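Local structure of phosphodiesterase (Candida albicans, 6CPU) at residues H27-L32 with S88-F93; F33-T38 with T96-L101. The protein is a phosphodiesterase of the HD superfamily, a largely helical metalloprotein modelled with a zinc and a magnesium ion. One frame throughout, in Å; residues are numbered along the deposited sequence.

Interaction 1 (H27-L32 with S88-F93); sequences HLICHL and SLLIQF
Ile29 and Leu32 meet Leu90 and Ile91 where two connecting helices of an alpha/beta unit lie side by side; helix 25-34 leads from strand 16-21 to strand 46-49, and helix 84-94 from strand 46-49 to strand 100-103, so both belong to beta-alpha-beta crossovers. The backbones are closest at Ile29 and Ile91, whose CA atoms are 8.2 Å apart. The contact between 27-32 and 88-93 is apolar and small, burying 146 Å² over both sides.

Ile29 and Leu90 extend toward each other and meet tip to tip. Ile29 CD1 lies 3.8 Å from Leu90 CD2 and 4.0 Å from Leu90 CD1, so a single methyl faces the fork of the leucine. The second pair is built differently: Leu32 and Ile91 cross at about a right angle, with Leu32 CD1 3.6 Å from Ile91 CD1. The CB of Ile91 does not aim at the partner helix; a folded chi2 of -53° swings its CD1 across to Leu32. All four touching residues are buried.

One side of this seam rests on the parallel sheet: Leu28 and Leu32 pack on Leu5 of strand 2-6, and Ile91 on Ile100 and Met102 of strand 100-103. Away from the seam, Leu89 and Phe93 turn to helix 177-193, which places helix 84-94 between helix 25-34 and that neighbour.

Interaction 2 (F33-T38 with T96-L101); sequences FKKTST and THLNIL
Lys35 and Leu98 supply most of the contact, the lysine offering its hydrocarbon chain and the leucine both methyls. Lys35 CD is 3.9 Å from Leu98 CD1, and Lys35 CB is 4.0 Å from Leu98 CD2, so the two side chains, which cross obliquely, touch at two levels of the lysine. Beyond CD the lysine parts company with the leucine: a bend at chi4 (-78°) turns the amine off the extended chain, and NZ forms a salt bridge with Glu3. The apolar stem is thereby packed while the charge is paired.

Next to this, Thr36 crosses His97 at about a right angle, its CG2 lying 3.8 Å from His97 NE2 and approaching the ring obliquely. With chi1 of 52° the two branches of Thr36 divide their work, CG2 going to the histidine and OG1 hydrogen-bonding Asp265. Leu98 CG lies 3.3 Å above one face of the His97 ring, toward its rim, so the leucine touches the histidine beside it in sequence as well as the lysine across the contact.

Leu98 and Thr36, both buried, make the enclosed half of the contact; Lys35 and His97, partly exposed, make the half closer to solvent. In the turn just beyond, Lys34 O accepts from Ser37 N at 3.0 Å and from Ser37 OG at 2.9 Å, the latter with a C=O...donor angle of 165°. Asn99 and Leu101 pair through their backbones with Ile46, as expected where a helix-to-strand turn delivers strand 100-103 beside strand 46-49 in a parallel alpha/beta sheet.

Overall arrangement
From the N terminus, strands 2-6 and 16-21 precede helix 25-34, which supplies 27-32 to interaction 1 and then runs into 33-38 of interaction 2. The chain next adds strand 46-49 and passes a partly unmodelled region before helix 84-94 closes a 55-residue loop at interaction 1; the following turn closes a 57-residue loop at interaction 2. The segments alternate, so the loops cross instead of nesting. Their centres are 9 Å apart, and packing is continuous: Leu32 CD2 lies 3.8 Å from Leu98 CD1, and Ile91 CG2 3.9 Å from Ile100 CD1. Interaction 1 joins the two helices; interaction 2 joins the end of helix 25-34 and the residues after it to the turn before edge strand 100-103.

Interaction 1 (H27-L32 with S88-F93)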
ATOM      1  N   HIS A  27      -4.391  22.179  11.954  1.00 24.38           N
ATOM      2  CA  HIS A  27      -5.465  22.088  10.975  1.00 25.46           C
ATOM      3  C   HIS A  27      -4.940  21.962   9.529  1.00 24.04           C
ATOM      4  O   HIS A  27      -5.510  21.216   8.707  1.00 22.31           O
ATOM      5  CB  HIS A  27      -6.437  23.254  11.117  1.00 28.62           C
ATOM      6  CG  HIS A  27      -7.338  23.145  12.311  1.00 32.04           C
ATOM      7  ND1 HIS A  27      -7.864  24.250  12.947  1.00 34.17           N
ATOM      8  CD2 HIS A  27      -7.810  22.066  12.977  1.00 34.47           C
ATOM      9  CE1 HIS A  27      -8.626  23.855  13.950  1.00 35.12           C
ATOM     10  NE2 HIS A  27      -8.609  22.535  13.993  1.00 35.54           N
ATOM     11  N   LEU A  28      -3.853  22.665   9.223  1.00 22.58           N
ATOM     12  CA  LEU A  28      -3.177  22.524   7.919  1.00 22.76           C
ATOM     13  C   LEU A  28      -2.702  21.072   7.692  1.00 21.46           C
ATOM     14  O   LEU A  28      -2.933  20.489   6.625  1.00 20.62           O
ATOM     15  CB  LEU A  28      -1.999  23.500   7.827  1.00 23.60           C
ATOM     16  CG  LEU A  28      -1.420  23.732   6.431  1.00 24.41           C
ATOM     17  CD1 LEU A  28      -0.733  25.094   6.334  1.00 25.29           C
ATOM     18  CD2 LEU A  28      -0.439  22.637   6.062  1.00 25.24           C
ATOM     19  N   ILE A  29      -2.084  20.485   8.710  1.00 20.01           N
ATOM     20  CA  ILE A  29      -1.630  19.081   8.648  1.00 21.44           C
ATOM     21  C   ILE A  29      -2.811  18.131   8.402  1.00 21.67           C
ATOM     22  O   ILE A  29      -2.719  17.221   7.574  1.00 19.87           O
ATOM     23  CB  ILE A  29      -0.857  18.676   9.919  1.00 21.98           C
ATOM     24  CG1 ILE A  29       0.504  19.379   9.953  1.00 22.74           C
ATOM     25  CG2 ILE A  29      -0.617  17.178   9.967  1.00 22.16           C
ATOM     26  CD1 ILE A  29       1.206  19.292  11.299  1.00 23.58           C
ATOM     27  N   CYS A  30      -3.930  18.369   9.081  1.00 20.48           N
ATOM     28  CA  CYS A  30      -5.100  17.504   8.922  1.00 22.38           C
ATOM     29  C   CYS A  30      -5.649  17.570   7.500  1.00 21.07           C
ATOM     30  O   CYS A  30      -6.066  16.556   6.949  1.00 22.12           O
ATOM     31  CB  CYS A  30      -6.180  17.856   9.926  1.00 24.23           C
ATOM     32  SG  CYS A  30      -5.740  17.396  11.609  1.00 27.06           S
ATOM     33  N   HIS A  31      -5.643  18.760   6.914  1.00 20.98           N
ATOM     34  CA  HIS A  31      -6.021  18.944   5.510  1.00 20.72           C
ATOM     35  C   HIS A  31      -5.135  18.087   4.600  1.00 20.32           C
ATOM     36  O   HIS A  31      -5.633  17.447   3.666  1.00 20.62           O
ATOM     37  CB  HIS A  31      -5.893  20.430   5.166  1.00 21.27           C
ATOM     38  CG  HIS A  31      -6.123  20.765   3.730  1.00 21.84           C
ATOM     39  ND1 HIS A  31      -7.382  20.863   3.180  1.00 22.82           N
ATOM     40  CD2 HIS A  31      -5.257  21.084   2.743  1.00 22.77           C
ATOM     41  CE1 HIS A  31      -7.280  21.211   1.910  1.00 23.37           C
ATOM     42  NE2 HIS A  31      -6.001  21.346   1.618  1.00 23.14           N
ATOM     43  N   LEU A  32      -3.827  18.081   4.877  1.00 18.45           N
ATOM     44  CA  LEU A  32      -2.877  17.314   4.076  1.00 19.07           C
ATOM     45  C   LEU A  32      -3.089  15.817   4.235  1.00 18.55           C
ATOM     46  O   LEU A  32      -3.038  15.108   3.247  1.00 19.36           O
ATOM     47  CB  LEU A  32      -1.433  17.682   4.429  1.00 18.49           C
ATOM     48  CG  LEU A  32      -1.028  19.113   4.106  1.00 18.22           C
ATOM     49  CD1 LEU A  32       0.381  19.312   4.604  1.00 18.57           C
ATOM     50  CD2 LEU A  32      -1.120  19.409   2.619  1.00 19.30           C
ATOM     51  N   SER A  88       9.011  22.638   8.850  1.00 25.82           N
ATOM     52  CA  SER A  88       9.523  22.339   7.533  1.00 27.14           C
ATOM     53  C   SER A  88       9.947  20.866   7.420  1.00 25.76           C
ATOM     54  O   SER A  88       9.654  20.209   6.411  1.00 23.50           O
ATOM     55  CB  SER A  88      10.696  23.276   7.234  1.00 28.47           C
ATOM     56  OG  SER A  88      11.245  23.043   5.959  1.00 33.07           O
ATOM     57  N   LEU A  89      10.625  20.360   8.447  1.00 24.42           N
ATOM     58  CA  LEU A  89      11.024  18.956   8.510  1.00 24.65           C
ATOM     59  C   LEU A  89       9.804  18.035   8.462  1.00 23.34           C
ATOM     60  O   LEU A  89       9.800  17.037   7.714  1.00 22.69           O
ATOM     61  CB  LEU A  89      11.835  18.685   9.782  1.00 25.29           C
ATOM     62  CG  LEU A  89      12.265  17.247  10.081  1.00 26.57           C
ATOM     63  CD1 LEU A  89      13.064  16.685   8.926  1.00 26.93           C
ATOM     64  CD2 LEU A  89      13.077  17.176  11.374  1.00 28.58           C
ATOM     65  N   LEU A  90       8.777  18.386   9.237  1.00 20.56           N
ATOM     66  CA  LEU A  90       7.535  17.617   9.268  1.00 20.80           C
ATOM     67  C   LEU A  90       6.891  17.514   7.863  1.00 20.98           C
ATOM     68  O   LEU A  90       6.538  16.432   7.420  1.00 21.95           O
ATOM     69  CB  LEU A  90       6.559  18.246  10.256  1.00 21.58           C
ATOM     70  CG  LEU A  90       5.345  17.415  10.710  1.00 21.59           C
ATOM     71  CD1 LEU A  90       4.846  17.873  12.081  1.00 21.66           C
ATOM     72  CD2 LEU A  90       4.204  17.478   9.706  1.00 21.74           C
ATOM     73  N   ILE A  91       6.730  18.645   7.194  1.00 20.72           N
ATOM     74  CA  ILE A  91       6.123  18.696   5.861  1.00 21.54           C
ATOM     75  C   ILE A  91       6.981  17.937   4.837  1.00 22.38           C
ATOM     76  O   ILE A  91       6.469  17.122   4.061  1.00 20.18           O
ATOM     77  CB  ILE A  91       5.916  20.172   5.419  1.00 22.46           C
ATOM     78  CG1 ILE A  91       4.826  20.864   6.262  1.00 22.80           C
ATOM     79  CG2 ILE A  91       5.569  20.281   3.948  1.00 22.08           C
ATOM     80  CD1 ILE A  91       3.493  20.131   6.324  1.00 23.51           C
ATOM     81  N   GLN A  92       8.281  18.211   4.835  1.00 21.16           N
ATOM     82  CA  GLN A  92       9.215  17.553   3.922  1.00 23.70           C
ATOM     83  C   GLN A  92       9.155  16.018   4.014  1.00 21.84           C
ATOM     84  O   GLN A  92       9.196  15.322   2.987  1.00 22.28           O
ATOM     85  CB  GLN A  92      10.629  18.045   4.232  1.00 26.14           C
ATOM     86  CG  GLN A  92      11.683  17.739   3.197  1.00 31.57           C
ATOM     87  CD  GLN A  92      13.078  18.146   3.654  1.00 35.14           C
ATOM     88  OE1 GLN A  92      13.415  18.076   4.846  1.00 39.30           O
ATOM     89  NE2 GLN A  92      13.896  18.567   2.713  1.00 38.03           N
ATOM     90  N   PHE A  93       9.097  15.492   5.236  1.00 20.10           N
ATOM     91  CA  PHE A  93       9.167  14.054   5.465  1.00 20.57           C
ATOM     92  C   PHE A  93       7.812  13.383   5.345  1.00 20.26           C
ATOM     93  O   PHE A  93       7.661  12.413   4.603  1.00 22.00           O
ATOM     94  CB  PHE A  93       9.753  13.715   6.843  1.00 20.38           C
ATOM     95  CG  PHE A  93       9.872  12.230   7.086  1.00 19.83           C
ATOM     96  CD1 PHE A  93      10.881  11.502   6.479  1.00 19.75           C
ATOM     97  CD2 PHE A  93       8.962  11.566   7.883  1.00 20.25           C
ATOM     98  CE1 PHE A  93      10.985  10.137   6.673  1.00 19.15           C
ATOM     99  CE2 PHE A  93       9.056  10.200   8.089  1.00 19.87           C
ATOM    100  CZ  PHE A  93      10.081   9.486   7.491  1.00 19.09           C
TER

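Interaction 2 (F33-T38 with T96-L101)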
ATOM      1  N   PHE A  33      -3.316  15.336   5.467  1.00 18.79           N
ATOM      2  CA  PHE A  33      -3.543  13.886   5.698  1.00 19.50           C
ATOM      3  C   PHE A  33      -4.741  13.364   4.901  1.00 19.00           C
ATOM      4  O   PHE A  33      -4.723  12.218   4.446  1.00 20.47           O
ATOM      5  CB  PHE A  33      -3.738  13.557   7.180  1.00 20.44           C
ATOM      6  CG  PHE A  33      -2.456  13.315   7.944  1.00 20.24           C
ATOM      7  CD1 PHE A  33      -1.548  12.341   7.545  1.00 19.84           C
ATOM      8  CD2 PHE A  33      -2.181  14.039   9.101  1.00 20.50           C
ATOM      9  CE1 PHE A  33      -0.383  12.121   8.260  1.00 20.26           C
ATOM     10  CE2 PHE A  33      -1.031  13.808   9.821  1.00 20.04           C
ATOM     11  CZ  PHE A  33      -0.128  12.851   9.409  1.00 19.68           C
ATOM     12  N   LYS A  34      -5.771  14.199   4.740  1.00 19.44           N
ATOM     13  CA  LYS A  34      -7.005  13.789   4.071  1.00 20.45           C
ATOM     14  C   LYS A  34      -6.882  13.679   2.554  1.00 21.39           C
ATOM     15  O   LYS A  34      -7.733  13.055   1.915  1.00 20.74           O
ATOM     16  CB  LYS A  34      -8.158  14.733   4.441  1.00 21.74           C
ATOM     17  CG  LYS A  34      -8.668  14.475   5.847  1.00 22.96           C
ATOM     18  CD  LYS A  34      -9.977  15.180   6.151  1.00 25.51           C
ATOM     19  CE  LYS A  34      -9.771  16.650   6.415  1.00 28.15           C
ATOM     20  NZ  LYS A  34     -10.992  17.227   7.053  1.00 29.55           N
ATOM     21  N   LYS A  35      -5.819  14.244   1.982  1.00 22.02           N
ATOM     22  CA  LYS A  35      -5.612  14.185   0.530  1.00 22.69           C
ATOM     23  C   LYS A  35      -5.552  12.770  -0.071  1.00 21.66           C
ATOM     24  O   LYS A  35      -5.970  12.564  -1.234  1.00 22.41           O
ATOM     25  CB  LYS A  35      -4.395  15.019   0.133  1.00 23.65           C
ATOM     26  CG  LYS A  35      -4.711  16.498   0.293  1.00 25.17           C
ATOM     27  CD  LYS A  35      -3.642  17.389  -0.270  1.00 27.64           C
ATOM     28  CE  LYS A  35      -4.109  18.830  -0.267  1.00 28.52           C
ATOM     29  NZ  LYS A  35      -5.038  19.112  -1.392  1.00 29.16           N
ATOM     30  N   THR A  36      -5.088  11.786   0.704  1.00 18.96           N
ATOM     31  CA  THR A  36      -5.025  10.413   0.217  1.00 19.60           C
ATOM     32  C   THR A  36      -6.337   9.614   0.453  1.00 19.22           C
ATOM     33  O   THR A  36      -6.358   8.381   0.338  1.00 18.83           O
ATOM     34  CB  THR A  36      -3.781   9.693   0.776  1.00 19.84           C
ATOM     35  OG1 THR A  36      -3.728   9.834   2.201  1.00 19.75           O
ATOM     36  CG2 THR A  36      -2.548  10.291   0.163  1.00 20.28           C
ATOM     37  N   SER A  37      -7.426  10.312   0.769  1.00 18.40           N
ATOM     38  CA  SER A  37      -8.728   9.660   0.911  1.00 18.90           C
ATOM     39  C   SER A  37      -9.390   9.440  -0.447  1.00 19.84           C
ATOM     40  O   SER A  37     -10.360   8.676  -0.540  1.00 20.68           O
ATOM     41  CB  SER A  37      -9.660  10.488   1.780  1.00 19.66           C
ATOM     42  OG  SER A  37     -10.076  11.650   1.078  1.00 20.51           O
ATOM     43  N   THR A  38      -8.873  10.106  -1.478  1.00 19.85           N
ATOM     44  CA  THR A  38      -9.479  10.095  -2.826  1.00 21.77           C
ATOM     45  C   THR A  38      -8.938   8.953  -3.675  1.00 21.66           C
ATOM     46  O   THR A  38      -8.049   8.197  -3.245  1.00 19.37           O
ATOM     47  CB  THR A  38      -9.212  11.427  -3.564  1.00 23.10           C
ATOM     48  OG1 THR A  38      -7.833  11.494  -3.952  1.00 24.26           O
ATOM     49  CG2 THR A  38      -9.558  12.634  -2.685  1.00 23.90           C
ATOM     50  N   THR A  96       5.947  14.368   1.636  1.00 22.03           N
ATOM     51  CA  THR A  96       6.780  14.278   0.439  1.00 24.56           C
ATOM     52  C   THR A  96       5.925  13.975  -0.802  1.00 24.07           C
ATOM     53  O   THR A  96       6.109  14.565  -1.868  1.00 26.04           O
ATOM     54  CB  THR A  96       7.914  13.209   0.635  1.00 26.69           C
ATOM     55  OG1 THR A  96       8.758  13.176  -0.518  1.00 31.34           O
ATOM     56  CG2 THR A  96       7.369  11.798   0.880  1.00 27.60           C
ATOM     57  N   HIS A  97       4.945  13.098  -0.622  1.00 22.85           N
ATOM     58  CA  HIS A  97       4.082  12.622  -1.706  1.00 22.55           C
ATOM     59  C   HIS A  97       3.159  13.673  -2.327  1.00 23.18           C
ATOM     60  O   HIS A  97       2.544  13.395  -3.351  1.00 23.63           O
ATOM     61  CB  HIS A  97       3.231  11.442  -1.210  1.00 21.31           C
ATOM     62  CG  HIS A  97       2.279  11.797  -0.108  1.00 19.72           C
ATOM     63  ND1 HIS A  97       2.682  11.956   1.202  1.00 19.48           N
ATOM     64  CD2 HIS A  97       0.937  11.994  -0.113  1.00 18.60           C
ATOM     65  CE1 HIS A  97       1.639  12.274   1.947  1.00 19.07           C
ATOM     66  NE2 HIS A  97       0.561  12.261   1.181  1.00 18.99           N
ATOM     67  N   LEU A  98       3.078  14.866  -1.734  1.00 22.20           N
ATOM     68  CA  LEU A  98       2.137  15.902  -2.170  1.00 22.89           C
ATOM     69  C   LEU A  98       2.668  17.081  -3.010  1.00 23.98           C
ATOM     70  O   LEU A  98       1.941  18.063  -3.190  1.00 25.04           O
ATOM     71  CB  LEU A  98       1.399  16.460  -0.939  1.00 22.60           C
ATOM     72  CG  LEU A  98       0.498  15.470  -0.207  1.00 22.44           C
ATOM     73  CD1 LEU A  98      -0.160  16.151   0.987  1.00 21.89           C
ATOM     74  CD2 LEU A  98      -0.562  14.907  -1.141  1.00 24.09           C
ATOM     75  N   ASN A  99       3.894  17.010  -3.504  1.00 21.83           N
ATOM     76  CA  ASN A  99       4.439  18.043  -4.432  1.00 20.92           C
ATOM     77  C   ASN A  99       4.362  19.450  -3.852  1.00 21.02           C
ATOM     78  O   ASN A  99       3.762  20.343  -4.450  1.00 19.58           O
ATOM     79  CB  ASN A  99       3.714  18.003  -5.768  1.00 21.80           C
ATOM     80  CG  ASN A  99       3.571  16.605  -6.291  1.00 22.17           C
ATOM     81  OD1 ASN A  99       4.574  15.947  -6.594  1.00 22.29           O
ATOM     82  ND2 ASN A  99       2.326  16.122  -6.371  1.00 20.96           N
ATOM     83  N   ILE A 100       4.948  19.616  -2.666  1.00 20.29           N
ATOM     84  CA  ILE A 100       4.822  20.862  -1.905  1.00 21.41           C
ATOM     85  C   ILE A 100       6.052  21.756  -2.084  1.00 23.18           C
ATOM     86  O   ILE A 100       7.186  21.272  -2.013  1.00 22.10           O
ATOM     87  CB  ILE A 100       4.614  20.572  -0.407  1.00 21.62           C
ATOM     88  CG1 ILE A 100       3.230  19.958  -0.164  1.00 21.60           C
ATOM     89  CG2 ILE A 100       4.794  21.836   0.422  1.00 22.89           C
ATOM     90  CD1 ILE A 100       3.062  19.267   1.172  1.00 22.05           C
ATOM     91  N   LEU A 101       5.808  23.045  -2.320  1.00 21.88           N
ATOM     92  CA  LEU A 101       6.815  24.109  -2.183  1.00 24.47           C
ATOM     93  C   LEU A 101       6.497  24.937  -0.940  1.00 24.80           C
ATOM     94  O   LEU A 101       5.374  25.425  -0.799  1.00 25.79           O
ATOM     95  CB  LEU A 101       6.777  25.031  -3.390  1.00 26.12           C
ATOM     96  CG  LEU A 101       7.819  26.148  -3.395  1.00 29.50           C
ATOM     97  CD1 LEU A 101       9.224  25.564  -3.309  1.00 31.33           C
ATOM     98  CD2 LEU A 101       7.664  26.984  -4.643  1.00 30.85           C
TER